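Local coordinates for protein arginase, mitochondrial (Medicago truncatula, PDB 6VSS) that hydrolyses L-arginine to urea and L-ornithine, and agmatine to urea and putrescine, using two manganese ions in each subunit of a homohexamer, at residues P86-A91 / L326-L331; A177-H182 / E259-V264; R215-G220 / L255-G260; I277-S282 / R317-G322. All blocks are in the same frame, centred on the assembly; numbering follows the deposited sequence. Where two conformers were deposited one is given.

How the contacts relate
Contacts 1 and 4 lie on one side of the chain's centre and contact 2 on the opposite side, with contacts 1 and 2 about 26 Å apart between centres. Contacts 2 and 3 are 7 Å apart (centres), share Glu-259 and Gly-260, and tie one loop to the neighbouring strands 178-183 and 213-221. Contact 4 lies beside the metal site: the side chain of Val-281 is about 7 Å from a manganese ion. It touches contact 1 where Val-327 CG2 packs 3.6 Å from Ile-277 O. Contact 1 itself joins two helices, with Leu-326 beside the ornithine-binding Thr-97. Contacts 1 and 4 also meet neighbouring subunits of the hexamer.

Contact 1. Residues P86-A91 / L326-L331; sequences PRIREA and LVAAKL
With chi1 at -61°, Ile-88 sets CG1 beside its own backbone N and turns CG2 anti to that N, so its two branches reach different alanines of 326-331. CG1 lies 3.9 Å from Ala-328 CB. CG2 instead comes over the backbone of Ala-329, 4.0 Å from its CA. Leu-326 has its CB directed away from helix 84-92, but chi1 of -85°, with CG anti to the carbonyl carbon, brings CD2 back to 4.1 Å from Ala-91 CB. The middle is methyl against methyl: Ala-91 CB and Ala-329 CB are 3.7 Å apart. The same Ala-329 CB rests 3.9 Å from Ile-88 O. These small side chains let helices 84-92 and 323-339, both packed around the parallel sheet of the alpha/beta arginase fold, approach to 8.1 Å between the axes of the two segments, at a crossing angle of -74°. No hydrogen bond links the two segments, and the grip is apolar and largely buried. Charged side chains that lead away from the contact are paired within the chain and across subunits: Arg-89 with Asp-118 and with Glu-122 of a neighbouring subunit, Lys-330 with Glu-102. Tyr-313 and Val-332 also pack on Ile-88, and the side chain of Leu-326 comes within about 4 Å of that of Thr-97, an ornithine-binding residue.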
loop_
_atom_site.group_PDB
_atom_site.type_symbol
_atom_site.label_atom_id
_atom_site.label_comp_id
_atom_site.label_asym_id
_atom_site.label_seq_id
_atom_site.Cartn_x
_atom_site.Cartn_y
_atom_site.Cartn_z
ATOM N N PRO B 86 16.596 -14.420 4.947
ATOM C CA PRO B 86 15.845 -15.338 4.082
ATOM C C PRO B 86 15.129 -14.608 2.940
ATOM O O PRO B 86 15.026 -15.171 1.858
ATOM C CB PRO B 86 14.764 -15.958 4.992
ATOM C CG PRO B 86 15.376 -15.833 6.370
ATOM C CD PRO B 86 16.127 -14.510 6.327
ATOM N N ARG B 87 14.729 -13.365 3.177
ATOM C CA ARG B 87 14.085 -12.507 2.135
ATOM C C ARG B 87 15.142 -12.152 1.085
ATOM O O ARG B 87 14.838 -12.228 -0.074
ATOM C CB ARG B 87 13.409 -11.282 2.764
ATOM C CG ARG B 87 12.130 -11.629 3.510
ATOM C CD ARG B 87 11.017 -12.029 2.557
ATOM N NE ARG B 87 10.364 -10.846 1.988
ATOM C CZ ARG B 87 9.469 -10.108 2.669
ATOM N NH1 ARG B 87 8.896 -9.049 2.112
ATOM N NH2 ARG B 87 9.155 -10.441 3.916
ATOM N N ILE B 88 16.357 -11.848 1.527
ATOM C CA ILE B 88 17.456 -11.538 0.558
ATOM C C ILE B 88 17.800 -12.792 -0.257
ATOM O O ILE B 88 17.789 -12.692 -1.500
ATOM C CB ILE B 88 18.677 -10.942 1.256
ATOM C CG1 ILE B 88 18.354 -9.623 1.955
ATOM C CG2 ILE B 88 19.824 -10.752 0.272
ATOM C CD1 ILE B 88 19.439 -9.274 2.983
ATOM N N ARG B 89 17.992 -13.957 0.350
ATOM C CA ARG B 89 18.286 -15.165 -0.479
ATOM C C ARG B 89 17.163 -15.409 -1.492
ATOM O O ARG B 89 17.426 -15.822 -2.609
ATOM C CB ARG B 89 18.530 -16.399 0.370
ATOM C CG ARG B 89 19.756 -16.223 1.242
ATOM C CD ARG B 89 20.107 -17.444 2.003
ATOM N NE ARG B 89 19.081 -17.636 2.994
ATOM C CZ ARG B 89 19.179 -17.241 4.270
ATOM N NH1 ARG B 89 20.288 -16.698 4.717
ATOM N NH2 ARG B 89 18.214 -17.488 5.108
ATOM N N GLU B 90 15.931 -15.330 -1.079
ATOM C CA GLU B 90 14.845 -15.591 -2.039
ATOM C C GLU B 90 14.979 -14.598 -3.206
ATOM O O GLU B 90 14.721 -14.975 -4.329
ATOM C CB GLU B 90 13.482 -15.465 -1.364
ATOM C CG GLU B 90 12.418 -15.294 -2.405
ATOM C CD GLU B 90 11.023 -15.237 -1.854
ATOM O OE1 GLU B 90 10.632 -14.163 -1.365
ATOM O OE2 GLU B 90 10.367 -16.277 -1.883
ATOM N N ALA B 91 15.219 -13.310 -2.941
ATOM C CA ALA B 91 15.309 -12.314 -4.022
ATOM C C ALA B 91 16.551 -12.567 -4.894
ATOM O O ALA B 91 16.474 -12.311 -6.072
ATOM C CB ALA B 91 15.247 -10.924 -3.450
ATOM N N LEU B 326 14.962 -6.938 -3.452
ATOM C CA LEU B 326 15.658 -6.983 -4.765
ATOM C C LEU B 326 16.888 -6.072 -4.723
ATOM O O LEU B 326 17.952 -6.513 -5.183
ATOM C CB LEU B 326 14.681 -6.534 -5.855
ATOM C CG LEU B 326 13.768 -7.630 -6.396
ATOM C CD1 LEU B 326 12.862 -7.094 -7.493
ATOM C CD2 LEU B 326 14.585 -8.805 -6.906
ATOM N N VAL B 327 16.748 -4.863 -4.168
ATOM C CA VAL B 327 17.904 -3.966 -4.049
ATOM C C VAL B 327 19.015 -4.663 -3.201
ATOM O O VAL B 327 20.216 -4.693 -3.573
ATOM C CB VAL B 327 17.412 -2.614 -3.485
ATOM C CG1 VAL B 327 18.541 -1.797 -2.930
ATOM C CG2 VAL B 327 16.580 -1.805 -4.498
ATOM N N ALA B 328 18.696 -5.130 -2.038
ATOM C CA ALA B 328 19.678 -5.820 -1.167
ATOM C C ALA B 328 20.291 -7.036 -1.921
ATOM O O ALA B 328 21.494 -7.239 -1.847
ATOM C CB ALA B 328 18.942 -6.198 0.092
ATOM N N ALA B 329 19.472 -7.810 -2.636
ATOM C CA ALA B 329 19.885 -9.034 -3.364
ATOM C C ALA B 329 20.883 -8.660 -4.468
ATOM O O ALA B 329 21.960 -9.268 -4.524
ATOM C CB ALA B 329 18.680 -9.733 -3.907
ATOM N N LYS B 330 20.627 -7.559 -5.191
ATOM C CA LYS B 330 21.556 -7.047 -6.215
ATOM C C LYS B 330 22.855 -6.518 -5.591
ATOM O O LYS B 330 23.898 -6.743 -6.173
ATOM C CB LYS B 330 20.897 -5.981 -7.073
ATOM C CG LYS B 330 21.792 -5.602 -8.243
ATOM C CD LYS B 330 21.089 -5.001 -9.452
ATOM C CE LYS B 330 22.093 -4.680 -10.555
ATOM N NZ LYS B 330 21.419 -4.349 -11.829
ATOM N N LEU B 331 22.804 -5.805 -4.469
ATOM C CA LEU B 331 24.045 -5.453 -3.710
ATOM C C LEU B 331 24.812 -6.729 -3.359
ATOM O O LEU B 331 26.029 -6.731 -3.542
ATOM C CB LEU B 331 23.751 -4.590 -2.476
ATOM C CG LEU B 331 23.043 -3.263 -2.785
ATOM C CD1 LEU B 331 22.552 -2.624 -1.506
ATOM C CD2 LEU B 331 23.967 -2.319 -3.539
#

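Contact 2. Residues A177-H182 / E259-V264; sequences AVDILH and EGVKGV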
loop_
_atom_site.group_PDB
_atom_site.type_symbol
_atom_site.label_atom_id
_atom_site.label_comp_id
_atom_site.label_asym_id
_atom_site.label_seq_id
_atom_site.Cartn_x
_atom_site.Cartn_y
_atom_site.Cartn_z
ATOM N N ALA B 177 45.242 -6.193 10.421
ATOM C CA ALA B 177 44.251 -5.139 10.142
ATOM C C ALA B 177 43.707 -5.330 8.720
ATOM O O ALA B 177 44.368 -5.977 7.890
ATOM C CB ALA B 177 44.870 -3.798 10.328
ATOM N N VAL B 178 42.515 -4.838 8.461
ATOM C CA VAL B 178 41.948 -4.817 7.098
ATOM C C VAL B 178 41.662 -3.353 6.826
ATOM O O VAL B 178 41.618 -2.573 7.806
ATOM C CB VAL B 178 40.686 -5.717 6.993
ATOM C CG1 VAL B 178 41.019 -7.150 7.308
ATOM C CG2 VAL B 178 39.556 -5.261 7.895
ATOM N N ASP B 179 41.493 -2.972 5.566
ATOM C CA ASP B 179 40.911 -1.647 5.217
ATOM C C ASP B 179 39.428 -1.894 5.013
ATOM O O ASP B 179 39.128 -2.956 4.532
ATOM C CB ASP B 179 41.562 -1.025 3.981
ATOM C CG ASP B 179 43.003 -0.531 4.144
ATOM O OD1 ASP B 179 43.440 -0.286 5.297
ATOM O OD2 ASP B 179 43.676 -0.351 3.098
ATOM N N ILE B 180 38.572 -0.922 5.327
ATOM C CA ILE B 180 37.104 -1.058 5.180
ATOM C C ILE B 180 36.552 0.024 4.266
ATOM O O ILE B 180 36.894 1.189 4.392
ATOM C CB ILE B 180 36.395 -1.056 6.534
ATOM C CG1 ILE B 180 36.917 -2.158 7.459
ATOM C CG2 ILE B 180 34.877 -1.102 6.327
ATOM C CD1 ILE B 180 36.274 -2.146 8.798
ATOM N N LEU B 181 35.704 -0.404 3.362
ATOM C CA LEU B 181 34.865 0.473 2.541
ATOM C C LEU B 181 33.475 0.268 3.098
ATOM O O LEU B 181 33.050 -0.899 3.139
ATOM C CB LEU B 181 34.913 0.034 1.082
ATOM C CG LEU B 181 33.903 0.767 0.207
ATOM C CD1 LEU B 181 34.105 2.267 0.288
ATOM C CD2 LEU B 181 34.032 0.250 -1.228
ATOM N N HIS B 182 32.874 1.343 3.607
ATOM C CA HIS B 182 31.645 1.300 4.416
ATOM C C HIS B 182 30.670 2.254 3.749
ATOM O O HIS B 182 30.974 3.464 3.697
ATOM C CB HIS B 182 32.001 1.602 5.863
ATOM C CG HIS B 182 30.844 1.969 6.744
ATOM N ND1 HIS B 182 30.963 2.915 7.757
ATOM C CD2 HIS B 182 29.592 1.475 6.826
ATOM C CE1 HIS B 182 29.826 2.968 8.424
ATOM N NE2 HIS B 182 28.961 2.110 7.848
ATOM N N GLU B 259 46.376 -2.228 0.566
ATOM C CA GLU B 259 47.815 -2.393 0.221
ATOM C C GLU B 259 48.628 -2.327 1.516
ATOM O O GLU B 259 48.643 -1.247 2.167
ATOM C CB GLU B 259 48.232 -1.425 -0.883
ATOM C CG GLU B 259 47.575 -1.770 -2.230
ATOM C CD GLU B 259 48.187 -1.145 -3.486
ATOM O OE1 GLU B 259 49.289 -1.610 -3.918
ATOM O OE2 GLU B 259 47.562 -0.201 -4.052
ATOM N N GLY B 260 49.205 -3.469 1.899
ATOM C CA GLY B 260 50.116 -3.626 3.054
ATOM C C GLY B 260 49.373 -4.026 4.324
ATOM O O GLY B 260 49.982 -3.967 5.401
ATOM N N VAL B 261 48.079 -4.363 4.253
ATOM C CA VAL B 261 47.405 -4.976 5.429
ATOM C C VAL B 261 46.813 -6.278 4.919
ATOM O O VAL B 261 47.168 -6.677 3.822
ATOM C CB VAL B 261 46.378 -4.045 6.099
ATOM C CG1 VAL B 261 47.040 -2.866 6.772
ATOM C CG2 VAL B 261 45.301 -3.564 5.123
ATOM N N LYS B 262 45.945 -6.932 5.669
ATOM C CA LYS B 262 45.572 -8.330 5.369
ATOM C C LYS B 262 44.496 -8.354 4.283
ATOM O O LYS B 262 44.204 -9.436 3.758
ATOM C CB LYS B 262 45.164 -8.993 6.682
ATOM C CG LYS B 262 46.266 -9.036 7.726
ATOM C CD LYS B 262 47.496 -9.737 7.172
ATOM C CE LYS B 262 48.675 -9.816 8.122
ATOM N NZ LYS B 262 49.931 -10.056 7.367
ATOM N N GLY B 263 43.913 -7.213 3.938
ATOM C CA GLY B 263 42.949 -7.138 2.832
ATOM C C GLY B 263 41.845 -6.142 3.122
ATOM O O GLY B 263 42.031 -5.267 4.026
ATOM N N VAL B 264 40.750 -6.286 2.362
ATOM C CA VAL B 264 39.655 -5.285 2.268
ATOM C C VAL B 264 38.339 -5.940 2.701
ATOM O O VAL B 264 37.967 -7.004 2.133
ATOM C CB VAL B 264 39.549 -4.676 0.853
ATOM C CG1 VAL B 264 38.453 -3.612 0.800
ATOM C CG2 VAL B 264 40.891 -4.064 0.404
#
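The tight part of this contact is backbone. Asp-179 N donates to Gly-263 O over 2.8 Å, in the plane of that carbonyl, and Lys-262 N reaches Ala-177 O over 2.9 Å, nearly along the C=O axis. Asp-179 O in turn lies 3.3 Å from Val-264 CA in a CA-H...O contact. Gly-263 occupies backbone angles at which a CB would jam against the preceding carbonyl O. Asp-179, with CG anti to its carbonyl carbon, crosses Val-261 at about a right angle, and its OD1 is 3.8 Å from Val-261 CG2. Its buried carboxylate is held from several sides: OD2 takes Gly-258 N and a salt bridge from Arg-214, and OD1 takes Arg-215 N. The outer end is looser. Ala-177 CB and Val-261 CG1 are 4.3 Å apart, the Lys-262 chain bends at chi2 and leads its exposed amino end away, and the CB of exposed Glu-259 points away from the strand. Asp-179 and Val-264 form a parallel bridge where strands 178-183 and 264-269 begin; such pairing of neighbouring strands typifies the central parallel sheet of the arginase fold, whose metal ligands Asp-184 and Asp-269 lie at the far ends of these two strands.

Contact 3. Residues R215-G220 / L255-G260; sequences RLVQVG and LKLGEG
Arg-215 lays one face of its guanidinium under Leu-257 CD2, a methyl set 3.1 Å above the plane and displaced toward the rim, over NH1. The loop carrying Leu-257 is part of a beta-alpha-beta crossover of the parallel arginase sheet: after strand 238-241 and helix 245-252 the chain passes back across strands 213-221 and 178-183 to enter strand 264-269. Arg-215 starts with CG anti to its carbonyl carbon, and a bend at chi3 (62°) turns the flat group under the leucine, the two side chains crossing obliquely. CZ is 3.5 Å from the same CD2, a snug fit. At the guanidinium edge, near its plane, Lys-256 O stands 3.5 Å from NH1. The clear polar partner lies on the neighbouring strand, where Glu-238 forms a salt bridge with NH2 and helps fix the rotation of the group. An alanine in place of Arg-215 would remove both the flat cover over Leu-257 and the salt bridge to Glu-238, and would probably loosen the loop against the strand. Two residues along the strand, on the same face, Val-217 extends the apolar patch, and its CG2, anti to the carbonyl carbon, meets Leu-257 CD2 at 3.9 Å. Leu-181 of strand 178-183 packs against both loop leucines. The other branch of the valine, CG1, anti to the backbone N, faces Leu-255 CD1 at 4.3 Å.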
loop_
_atom_site.group_PDB
_atom_site.type_symbol
_atom_site.label_atom_id
_atom_site.label_comp_id
_atom_site.label_asym_id
_atom_site.label_seq_id
_atom_site.Cartn_x
_atom_site.Cartn_y
_atom_site.Cartn_z
ATOM N N ARG B 215 42.427 1.784 7.436
ATOM C CA ARG B 215 41.561 2.736 6.731
ATOM C C ARG B 215 40.102 2.315 6.901
ATOM O O ARG B 215 39.800 1.105 7.063
ATOM C CB ARG B 215 41.994 2.805 5.275
ATOM C CG ARG B 215 43.426 3.309 5.122
ATOM C CD ARG B 215 43.791 3.520 3.672
ATOM N NE ARG B 215 42.945 4.521 3.059
ATOM C CZ ARG B 215 42.724 4.622 1.756
ATOM N NH1 ARG B 215 43.284 3.786 0.893
ATOM N NH2 ARG B 215 41.946 5.582 1.310
ATOM N N LEU B 216 39.254 3.308 7.045
ATOM C CA LEU B 216 37.790 3.146 7.046
ATOM C C LEU B 216 37.279 4.223 6.110
ATOM O O LEU B 216 37.328 5.394 6.470
ATOM C CB LEU B 216 37.258 3.326 8.460
ATOM C CG LEU B 216 35.745 3.519 8.600
ATOM C CD1 LEU B 216 34.963 2.453 7.852
ATOM C CD2 LEU B 216 35.391 3.523 10.087
ATOM N N VAL B 217 36.860 3.848 4.935
ATOM C CA VAL B 217 36.400 4.826 3.916
ATOM C C VAL B 217 34.886 4.786 3.920
ATOM O O VAL B 217 34.378 3.709 3.637
ATOM C CB VAL B 217 36.973 4.460 2.551
ATOM C CG1 VAL B 217 36.547 5.451 1.490
ATOM C CG2 VAL B 217 38.475 4.332 2.639
ATOM N N GLN B 218 34.236 5.879 4.326
ATOM C CA GLN B 218 32.774 5.909 4.540
ATOM C C GLN B 218 32.179 6.679 3.383
ATOM O O GLN B 218 32.655 7.792 3.099
ATOM C CB GLN B 218 32.413 6.567 5.873
ATOM C CG GLN B 218 33.178 5.975 7.052
ATOM C CD GLN B 218 32.541 6.316 8.385
ATOM O OE1 GLN B 218 32.400 7.487 8.758
ATOM N NE2 GLN B 218 32.100 5.296 9.096
ATOM N N VAL B 219 31.114 6.189 2.808
ATOM C CA VAL B 219 30.468 6.840 1.634
ATOM C C VAL B 219 28.951 6.859 1.828
ATOM O O VAL B 219 28.393 5.838 2.181
ATOM C CB VAL B 219 30.888 6.100 0.354
ATOM C CG1 VAL B 219 30.234 6.674 -0.897
ATOM C CG2 VAL B 219 32.386 6.088 0.213
ATOM N N GLY B 220 28.317 7.988 1.510
ATOM C CA GLY B 220 26.866 8.241 1.618
ATOM C C GLY B 220 26.459 8.944 2.908
ATOM O O GLY B 220 25.261 9.115 3.135
ATOM N N LEU B 255 39.297 3.871 -5.876
ATOM C CA LEU B 255 39.850 3.487 -4.573
ATOM C C LEU B 255 40.751 2.277 -4.732
ATOM O O LEU B 255 40.433 1.387 -5.542
ATOM C CB LEU B 255 38.694 3.149 -3.638
ATOM C CG LEU B 255 37.864 4.341 -3.189
ATOM C CD1 LEU B 255 36.619 3.831 -2.468
ATOM C CD2 LEU B 255 38.717 5.229 -2.285
ATOM N N LYS B 256 41.829 2.257 -3.962
ATOM C CA LYS B 256 42.770 1.120 -3.925
ATOM C C LYS B 256 43.046 0.823 -2.458
ATOM O O LYS B 256 43.726 1.615 -1.795
ATOM C CB LYS B 256 44.027 1.458 -4.730
ATOM C CG LYS B 256 43.696 2.078 -6.087
ATOM C CD LYS B 256 44.858 2.401 -7.078
ATOM C CE LYS B 256 44.315 3.189 -8.252
ATOM N NZ LYS B 256 45.243 3.186 -9.402
ATOM N N LEU B 257 42.448 -0.238 -1.948
ATOM C CA LEU B 257 42.432 -0.435 -0.483
ATOM C C LEU B 257 43.243 -1.674 -0.187
ATOM O O LEU B 257 43.413 -2.473 -1.089
ATOM C CB LEU B 257 40.998 -0.558 0.054
ATOM C CG LEU B 257 40.132 0.713 0.073
ATOM C CD1 LEU B 257 38.806 0.463 0.812
ATOM C CD2 LEU B 257 40.813 1.880 0.738
ATOM N N GLY B 258 43.702 -1.802 1.046
ATOM C CA GLY B 258 44.267 -3.058 1.549
ATOM C C GLY B 258 45.765 -3.163 1.280
ATOM O O GLY B 258 46.363 -4.133 1.758
ATOM N N GLU B 259 46.376 -2.228 0.566
ATOM C CA GLU B 259 47.815 -2.393 0.221
ATOM C C GLU B 259 48.628 -2.327 1.516
ATOM O O GLU B 259 48.643 -1.247 2.167
ATOM C CB GLU B 259 48.232 -1.425 -0.883
ATOM C CG GLU B 259 47.575 -1.770 -2.230
ATOM C CD GLU B 259 48.187 -1.145 -3.486
ATOM O OE1 GLU B 259 49.289 -1.610 -3.918
ATOM O OE2 GLU B 259 47.562 -0.201 -4.052
ATOM N N GLY B 260 49.205 -3.469 1.899
ATOM C CA GLY B 260 50.116 -3.626 3.054
ATOM C C GLY B 260 49.373 -4.026 4.324
ATOM O O GLY B 260 49.982 -3.967 5.401
#

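Contact 4. Residues I277-S282 / R317-G322; sequences IAPGVS and RDTYDG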
loop_
_atom_site.group_PDB
_atom_site.type_symbol
_atom_site.label_atom_id
_atom_site.label_comp_id
_atom_site.label_asym_id
_atom_site.label_seq_id
_atom_site.Cartn_x
_atom_site.Cartn_y
_atom_site.Cartn_z
ATOM N N ILE B 277 14.754 4.698 -3.365
ATOM C CA ILE B 277 15.358 3.455 -3.930
ATOM C C ILE B 277 15.193 2.299 -2.924
ATOM O O ILE B 277 14.884 1.142 -3.323
ATOM C CB ILE B 277 16.854 3.718 -4.270
ATOM C CG1 ILE B 277 17.089 4.924 -5.187
ATOM C CG2 ILE B 277 17.498 2.517 -4.891
ATOM C CD1 ILE B 277 16.148 4.947 -6.347
ATOM N N ALA B 278 15.420 2.583 -1.661
ATOM C CA ALA B 278 15.525 1.592 -0.578
ATOM C C ALA B 278 14.562 1.955 0.541
ATOM O O ALA B 278 15.013 2.348 1.587
ATOM C CB ALA B 278 16.942 1.519 -0.074
ATOM N N PRO B 279 13.239 1.909 0.335
ATOM C CA PRO B 279 12.315 2.252 1.392
ATOM C C PRO B 279 12.345 1.268 2.570
ATOM O O PRO B 279 12.046 1.642 3.644
ATOM C CB PRO B 279 10.943 2.293 0.708
ATOM C CG PRO B 279 11.111 1.534 -0.561
ATOM C CD PRO B 279 12.579 1.566 -0.903
ATOM N N GLY B 280 12.761 0.039 2.305
ATOM C CA GLY B 280 12.779 -1.044 3.290
ATOM C C GLY B 280 13.954 -0.911 4.230
ATOM O O GLY B 280 14.810 -1.752 4.163
ATOM N N VAL B 281 14.019 0.154 5.039
ATOM C CA VAL B 281 15.082 0.332 6.079
ATOM C C VAL B 281 14.436 0.916 7.332
ATOM O O VAL B 281 13.375 1.547 7.187
ATOM C CB VAL B 281 16.214 1.264 5.583
ATOM C CG1 VAL B 281 16.946 0.667 4.388
ATOM C CG2 VAL B 281 15.735 2.654 5.228
ATOM N N SER B 282 15.078 0.813 8.488
ATOM C CA SER B 282 14.626 1.453 9.744
ATOM C C SER B 282 14.806 2.991 9.718
ATOM O O SER B 282 13.909 3.685 10.221
ATOM C CB SER B 282 15.344 0.811 10.939
ATOM O OG SER B 282 14.960 -0.559 11.074
ATOM N N ARG B 317 9.438 -2.842 6.565
ATOM C CA ARG B 317 9.217 -1.444 6.125
ATOM C C ARG B 317 9.322 -1.346 4.603
ATOM O O ARG B 317 9.335 -0.241 4.096
ATOM C CB ARG B 317 10.158 -0.496 6.859
ATOM C CG ARG B 317 10.100 -0.674 8.366
ATOM C CD ARG B 317 10.063 0.557 9.218
ATOM N NE ARG B 317 10.894 1.573 8.642
ATOM C CZ ARG B 317 10.584 2.847 8.594
ATOM N NH1 ARG B 317 9.454 3.283 9.115
ATOM N NH2 ARG B 317 11.419 3.690 8.041
ATOM N N ASP B 318 9.359 -2.489 3.927
ATOM C CA ASP B 318 9.495 -2.546 2.452
ATOM C C ASP B 318 8.138 -2.268 1.789
ATOM O O ASP B 318 7.124 -2.264 2.461
ATOM C CB ASP B 318 10.064 -3.897 2.020
ATOM C CG ASP B 318 10.803 -3.909 0.692
ATOM O OD1 ASP B 318 10.724 -2.925 -0.021
ATOM O OD2 ASP B 318 11.398 -4.900 0.386
ATOM N N THR B 319 8.127 -2.103 0.474
ATOM C CA THR B 319 6.843 -1.937 -0.241
ATOM C C THR B 319 6.198 -3.317 -0.432
ATOM O O THR B 319 6.844 -4.345 -0.237
ATOM C CB THR B 319 6.993 -1.198 -1.569
ATOM O OG1 THR B 319 8.003 -1.888 -2.277
ATOM C CG2 THR B 319 7.427 0.238 -1.434
ATOM N N TYR B 320 4.968 -3.339 -0.922
ATOM C CA TYR B 320 4.275 -4.637 -1.090
ATOM C C TYR B 320 4.996 -5.536 -2.103
ATOM O O TYR B 320 4.997 -6.717 -1.891
ATOM C CB TYR B 320 2.781 -4.406 -1.296
ATOM C CG TYR B 320 1.920 -5.638 -1.283
ATOM C CD1 TYR B 320 2.108 -6.636 -2.199
ATOM C CD2 TYR B 320 0.959 -5.846 -0.319
ATOM C CE1 TYR B 320 1.259 -7.724 -2.284
ATOM C CE2 TYR B 320 0.134 -6.956 -0.350
ATOM C CZ TYR B 320 0.284 -7.908 -1.333
ATOM O OH TYR B 320 -0.518 -9.001 -1.379
ATOM N N ASP B 321 5.623 -4.967 -3.132
ATOM C CA ASP B 321 6.365 -5.709 -4.186
ATOM C C ASP B 321 7.750 -6.176 -3.704
ATOM O O ASP B 321 8.379 -6.856 -4.435
ATOM C CB ASP B 321 6.497 -4.862 -5.451
ATOM C CG ASP B 321 7.086 -3.481 -5.212
ATOM O OD1 ASP B 321 7.904 -3.334 -4.321
ATOM O OD2 ASP B 321 6.771 -2.584 -5.958
ATOM N N GLY B 322 8.193 -5.803 -2.513
ATOM C CA GLY B 322 9.509 -6.240 -2.012
ATOM C C GLY B 322 10.659 -5.620 -2.784
ATOM O O GLY B 322 11.663 -6.273 -2.918
#
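Two loops at the C-terminal ends of parallel strands 264-269 and 305-311 meet here beside the binuclear manganese site of the arginase fold; the side chain of Val-281 is about 4 Å from that of the manganese ligand Asp-271. Gly-280 centres an inverse gamma turn, closed by Val-281 N on Pro-279 O at 2.8 Å. Its CA presses to 3.7 Å from Asp-318 CA, and a CB on Gly-280 would lie tight against Asp-318 CG. Arg-317, bent at chi2 and chi3, wraps around to grip the single atom Val-281 O side-on. NE lies 2.9 Å from that oxygen and NH2 3.0 Å from it, and the oxygen is within 3° of the guanidinium plane. NH2 meets it in the carbonyl plane, whereas NE approaches from 30° above. Ser-282 O sits over one guanidinium face without a hydrogen bond. A leucine in place of Arg-317 has no N-H to give Val-281 O and would probably leave this loop less firmly held beside the metal site. Asp-318, with CG anti to its backbone N, receives Tyr-313 OH and Ala-325 N on OD2, and Thr-319 N meets OD1 from above the carboxylate plane. Thr-319 opens a type I turn to Gly-322, the N-cap of helix 323-339; within that turn Tyr-320 N bonds to Tyr-320 OH of a neighbouring subunit. Thr-319 OG1 donates to Asp-321 OD1, while its CG2, anti to the carbonyl carbon, rests 4.0 Å from Pro-279 CG.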